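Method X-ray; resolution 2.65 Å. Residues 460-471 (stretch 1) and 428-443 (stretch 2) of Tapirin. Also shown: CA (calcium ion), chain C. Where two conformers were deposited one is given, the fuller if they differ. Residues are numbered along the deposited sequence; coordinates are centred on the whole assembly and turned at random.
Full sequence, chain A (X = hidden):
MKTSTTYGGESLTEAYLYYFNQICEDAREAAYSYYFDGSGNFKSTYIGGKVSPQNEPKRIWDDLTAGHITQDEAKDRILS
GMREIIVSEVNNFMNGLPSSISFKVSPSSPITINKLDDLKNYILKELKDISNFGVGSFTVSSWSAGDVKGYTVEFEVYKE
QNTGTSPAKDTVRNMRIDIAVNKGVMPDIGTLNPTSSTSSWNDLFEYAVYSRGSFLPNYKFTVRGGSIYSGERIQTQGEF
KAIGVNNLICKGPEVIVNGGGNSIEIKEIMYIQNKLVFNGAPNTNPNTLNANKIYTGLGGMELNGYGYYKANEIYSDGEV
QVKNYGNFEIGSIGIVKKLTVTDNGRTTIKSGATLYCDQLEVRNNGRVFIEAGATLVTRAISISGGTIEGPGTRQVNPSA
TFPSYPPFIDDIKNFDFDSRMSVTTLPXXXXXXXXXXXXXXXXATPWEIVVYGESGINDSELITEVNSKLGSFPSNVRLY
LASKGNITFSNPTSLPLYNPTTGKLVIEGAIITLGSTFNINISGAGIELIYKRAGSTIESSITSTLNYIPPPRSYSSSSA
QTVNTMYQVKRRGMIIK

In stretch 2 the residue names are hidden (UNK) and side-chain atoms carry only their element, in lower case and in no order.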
# COMPACT_ATOMS: atom_id res chain seq x y z
N SER A 460 14.02 -23.12 0.85
CA SER A 460 14.44 -24.46 1.25
C SER A 460 13.62 -24.95 2.45
O SER A 460 13.05 -26.05 2.44
CB SER A 460 15.94 -24.45 1.56
OG SER A 460 16.41 -25.70 2.04
N GLU A 461 13.52 -24.12 3.49
CA GLU A 461 12.72 -24.48 4.66
C GLU A 461 11.26 -24.73 4.30
O GLU A 461 10.64 -25.68 4.79
CB GLU A 461 12.84 -23.39 5.70
CG GLU A 461 14.24 -23.26 6.21
CD GLU A 461 14.42 -22.02 7.03
OE1 GLU A 461 13.58 -21.09 6.86
OE2 GLU A 461 15.38 -21.98 7.84
N LEU A 462 10.71 -23.88 3.43
CA LEU A 462 9.31 -23.97 3.04
C LEU A 462 9.00 -25.29 2.33
O LEU A 462 7.98 -25.92 2.60
CB LEU A 462 8.98 -22.78 2.15
CG LEU A 462 7.56 -22.33 1.89
CD1 LEU A 462 6.83 -22.11 3.20
CD2 LEU A 462 7.63 -21.06 1.08
N ILE A 463 9.86 -25.70 1.39
CA ILE A 463 9.69 -26.99 0.72
C ILE A 463 9.74 -28.13 1.74
O ILE A 463 8.90 -29.04 1.72
CB ILE A 463 10.76 -27.17 -0.37
CG1 ILE A 463 10.58 -26.13 -1.48
CG2 ILE A 463 10.71 -28.55 -0.95
CD1 ILE A 463 11.85 -25.91 -2.26
N THR A 464 10.71 -28.09 2.66
CA THR A 464 10.77 -29.11 3.71
C THR A 464 9.50 -29.12 4.55
O THR A 464 8.83 -30.15 4.68
CB THR A 464 12.00 -28.88 4.60
OG1 THR A 464 13.20 -28.97 3.81
CG2 THR A 464 12.06 -29.93 5.70
N GLU A 465 9.14 -27.96 5.12
CA GLU A 465 8.02 -27.92 6.05
C GLU A 465 6.71 -28.33 5.38
O GLU A 465 5.97 -29.17 5.91
CB GLU A 465 7.89 -26.53 6.66
CG GLU A 465 6.76 -26.42 7.66
CD GLU A 465 7.18 -26.91 9.03
OE1 GLU A 465 8.39 -27.19 9.17
OE2 GLU A 465 6.32 -27.02 9.94
N VAL A 466 6.40 -27.74 4.22
CA VAL A 466 5.11 -28.02 3.59
C VAL A 466 4.96 -29.51 3.28
O VAL A 466 3.96 -30.14 3.62
CB VAL A 466 4.92 -27.14 2.33
CG1 VAL A 466 3.78 -27.65 1.48
CG2 VAL A 466 4.66 -25.68 2.71
N ASN A 467 5.97 -30.10 2.63
CA ASN A 467 5.90 -31.52 2.27
C ASN A 467 5.74 -32.42 3.49
O ASN A 467 5.08 -33.46 3.41
CB ASN A 467 7.17 -31.95 1.53
CG ASN A 467 7.10 -31.67 0.07
OD1 ASN A 467 6.34 -32.31 -0.68
ND2 ASN A 467 7.93 -30.72 -0.37
N SER A 468 6.38 -32.07 4.59
CA SER A 468 6.26 -32.91 5.77
C SER A 468 4.81 -32.96 6.26
O SER A 468 4.33 -34.02 6.70
CB SER A 468 7.18 -32.40 6.87
OG SER A 468 6.68 -31.16 7.37
N LYS A 469 4.10 -31.83 6.20
CA LYS A 469 2.76 -31.79 6.76
C LYS A 469 1.73 -32.34 5.79
O LYS A 469 0.74 -32.96 6.22
CB LYS A 469 2.37 -30.36 7.16
CG LYS A 469 3.26 -29.75 8.27
CD LYS A 469 3.24 -30.59 9.53
CE LYS A 469 3.79 -29.86 10.73
NZ LYS A 469 3.02 -28.66 11.16
N LEU A 470 1.95 -32.17 4.48
CA LEU A 470 0.95 -32.48 3.47
C LEU A 470 1.23 -33.73 2.67
O LEU A 470 0.36 -34.16 1.91
CB LEU A 470 0.83 -31.30 2.50
CG LEU A 470 0.51 -29.95 3.12
CD1 LEU A 470 0.11 -28.98 2.01
CD2 LEU A 470 -0.59 -30.04 4.17
N GLY A 471 2.42 -34.33 2.82
CA GLY A 471 2.85 -35.41 1.96
C GLY A 471 3.05 -35.01 0.52
O GLY A 471 3.26 -35.88 -0.33
N UNK A 428 7.37 -23.60 16.49
CA UNK A 428 8.17 -24.44 15.62
C UNK A 428 8.04 -25.88 16.09
O UNK A 428 7.99 -26.12 17.30
c UNK A 428 9.65 -24.00 15.62
N UNK A 429 7.92 -26.83 15.12
CA UNK A 429 7.92 -28.29 15.32
C UNK A 429 9.19 -28.90 14.72
O UNK A 429 9.77 -28.32 13.80
o UNK A 429 6.40 -28.38 12.39
c UNK A 429 5.99 -28.23 13.56
c UNK A 429 6.68 -29.00 14.73
o UNK A 429 4.97 -27.54 13.81
N UNK A 430 9.67 -30.05 15.22
CA UNK A 430 10.81 -30.70 14.55
C UNK A 430 10.43 -31.45 13.29
O UNK A 430 11.32 -31.77 12.50
c UNK A 430 10.69 -31.30 16.90
c UNK A 430 9.36 -30.73 16.50
c UNK A 430 11.37 -31.67 15.62
N UNK A 431 9.14 -31.73 13.09
CA UNK A 431 8.67 -32.22 11.79
C UNK A 431 9.01 -31.20 10.70
O UNK A 431 8.68 -30.02 10.81
c UNK A 431 6.74 -33.27 10.61
c UNK A 431 6.78 -33.20 13.11
c UNK A 431 7.16 -32.48 11.83
N UNK A 432 9.63 -31.66 9.62
CA UNK A 432 9.92 -30.69 8.57
C UNK A 432 11.08 -29.78 8.98
O UNK A 432 11.96 -30.16 9.75
N UNK A 433 11.07 -28.56 8.44
CA UNK A 433 12.12 -27.60 8.78
C UNK A 433 12.09 -27.29 10.27
O UNK A 433 11.05 -26.91 10.81
c UNK A 433 11.97 -26.31 7.97
N UNK A 434 13.24 -27.45 10.94
CA UNK A 434 13.25 -27.36 12.40
C UNK A 434 13.14 -25.92 12.90
O UNK A 434 12.88 -25.72 14.09
c UNK A 434 14.66 -29.46 12.38
o UNK A 434 15.69 -27.31 12.68
c UNK A 434 14.50 -28.06 12.98
N UNK A 435 13.28 -24.93 12.02
CA UNK A 435 13.04 -23.53 12.35
C UNK A 435 11.57 -23.15 12.28
O UNK A 435 11.13 -22.25 13.01
c UNK A 435 13.57 -21.15 11.68
o UNK A 435 15.23 -22.92 11.55
c UNK A 435 13.83 -22.64 11.40
N UNK A 436 10.78 -23.80 11.42
CA UNK A 436 9.41 -23.41 11.15
C UNK A 436 8.41 -24.24 11.94
O UNK A 436 8.68 -25.36 12.37
c UNK A 436 10.15 -21.45 8.84
c UNK A 436 10.01 -22.94 8.62
c UNK A 436 9.08 -23.54 9.66
c UNK A 436 9.48 -23.24 7.21
N UNK A 437 7.23 -23.67 12.13
CA UNK A 437 6.06 -24.43 12.52
C UNK A 437 4.95 -24.18 11.52
O UNK A 437 4.98 -23.23 10.76
N UNK A 438 3.96 -25.06 11.54
CA UNK A 438 2.81 -24.82 10.68
C UNK A 438 1.58 -25.51 11.25
O UNK A 438 1.66 -26.42 12.07
c UNK A 438 3.08 -25.30 9.25
o UNK A 438 3.44 -26.67 9.22
N UNK A 439 0.43 -25.02 10.79
CA UNK A 439 -0.88 -25.65 10.93
C UNK A 439 -1.51 -25.69 9.54
O UNK A 439 -1.40 -24.72 8.78
c UNK A 439 -1.21 -24.96 13.31
c UNK A 439 -1.76 -24.86 11.90
c UNK A 439 -3.23 -25.30 11.81
N UNK A 440 -2.17 -26.80 9.20
CA UNK A 440 -2.75 -26.95 7.87
C UNK A 440 -4.20 -27.39 7.95
O UNK A 440 -4.70 -27.78 9.01
c UNK A 440 -1.17 -31.22 8.76
c UNK A 440 -2.01 -29.38 7.43
c UNK A 440 -2.08 -32.07 8.15
c UNK A 440 -1.95 -27.93 7.01
o UNK A 440 -2.13 -33.41 8.51
c UNK A 440 -1.13 -29.90 8.39
c UNK A 440 -2.91 -30.26 6.83
c UNK A 440 -2.95 -31.59 7.19
N UNK A 441 -4.88 -27.32 6.81
CA UNK A 441 -6.30 -27.65 6.68
C UNK A 441 -6.51 -28.31 5.33
O UNK A 441 -6.44 -27.64 4.29
o UNK A 441 -9.09 -27.81 6.35
c UNK A 441 -7.17 -26.40 6.82
c UNK A 441 -8.67 -26.67 6.67
o UNK A 441 -9.44 -25.70 6.87
N UNK A 442 -6.77 -29.62 5.32
CA UNK A 442 -7.06 -30.32 4.08
C UNK A 442 -8.55 -30.40 3.80
O UNK A 442 -8.93 -30.91 2.74
c UNK A 442 -4.45 -33.19 3.65
c UNK A 442 -6.46 -31.73 4.10
c UNK A 442 -4.97 -31.77 3.88
n UNK A 442 -2.42 -34.52 2.87
c UNK A 442 -2.96 -33.19 3.24
N UNK A 443 -9.40 -29.92 4.71
CA UNK A 443 -10.83 -29.87 4.43
C UNK A 443 -11.18 -28.77 3.43
O UNK A 443 -12.22 -28.85 2.77
c UNK A 443 -11.62 -29.67 5.73
o UNK A 443 -11.85 -28.29 5.98
CA CA C . 8.66 -27.89 11.53
O HOH W 1 0.67 -34.40 9.36
O HOH W 2 -0.82 -35.29 6.03

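Position 428 has one side-chain carbon and touches nothing on stretch 1. It is Ala428. Position 429 has two carbons, the second carrying two oxygens. One oxygen lies 2.5 Å from the calcium ion CA and 2.8 Å from Glu465 OE2. A four-atom side chain ending in a carboxylate makes this Asp429, and that oxygen is OD1.

Position 430 has three carbons closing a ring onto its own N. It is Pro430, pointing away from the helix. At position 431 one carbon carries two more, and one of these lies 3.9 Å from Ser468 OG. The atoms fit Val431.

Position 432 has no side-chain atoms: Gly432. An ideal CB here would sit 2.5 Å from Ser468 OG and 2.8 Å from Glu465 OE1, both clashes. The backbone angles also call for glycine. Position 433 has a single carbon, 3.8 Å from Glu461 CB. It is Ala433.

Position 434 has one carbon bearing one oxygen and one carbon, and it points away. It is Thr434. Position 435 has the same pattern, and its oxygen is 3.8 Å from Glu461 OE2. It is Thr435, and that oxygen is OG1. Position 436 has four carbons, forked at the second. One tip reaches 3.7 Å from Glu465 CB. It is Leu436, and the tip is CD1.

Position 437 has no side-chain atoms and is Gly437. Position 438 has one carbon, then an oxygen 3.0 Å from Glu465 OE2. It is Ser438. Position 439 has one carbon carrying two, and its CB points away: Val439.

Position 440 has one carbon, then a six-carbon ring bearing an oxygen. Lys469 O lies over one ring face, and a ring carbon is 3.5 Å from Leu470 CD2. It is Tyr440, and that carbon is CD2. Two waters bridge Tyr440 OH and Lys469 O, each through one weak hydrogen bond: water 1 to Lys469 O, water 2 to Tyr440 OH. Position 441 has two carbons, the second with two oxygens. It is Asp441, turned away. Position 442 has four carbons in a row ending in a nitrogen, 3.0 Å from Leu470 O. It is Lys442, and NZ donates a hydrogen bond to that carbonyl. Position 443 has one carbon, then an oxygen. It is Ser443; its OG donates to Asp441 OD1.

The contact centres on calcium. Asp429, Val431, Ala433 and Leu436 offer backbone O atoms, Asp429 adds OD1, and Glu465 OE1 binds from the helix at 2.5 Å from CA. The metal thus ties the loop to the helix. Beside it, Ser438 OG donates to Glu465 OE2, and Lys469 NZ donates to Ser438 OG at 2.8 Å. Lys469 NZ also forms a salt bridge to Asp429 OD2 at 3.5 Å.

Stretch 2, residues 428-443: ADPVGATTLGSVYDKS
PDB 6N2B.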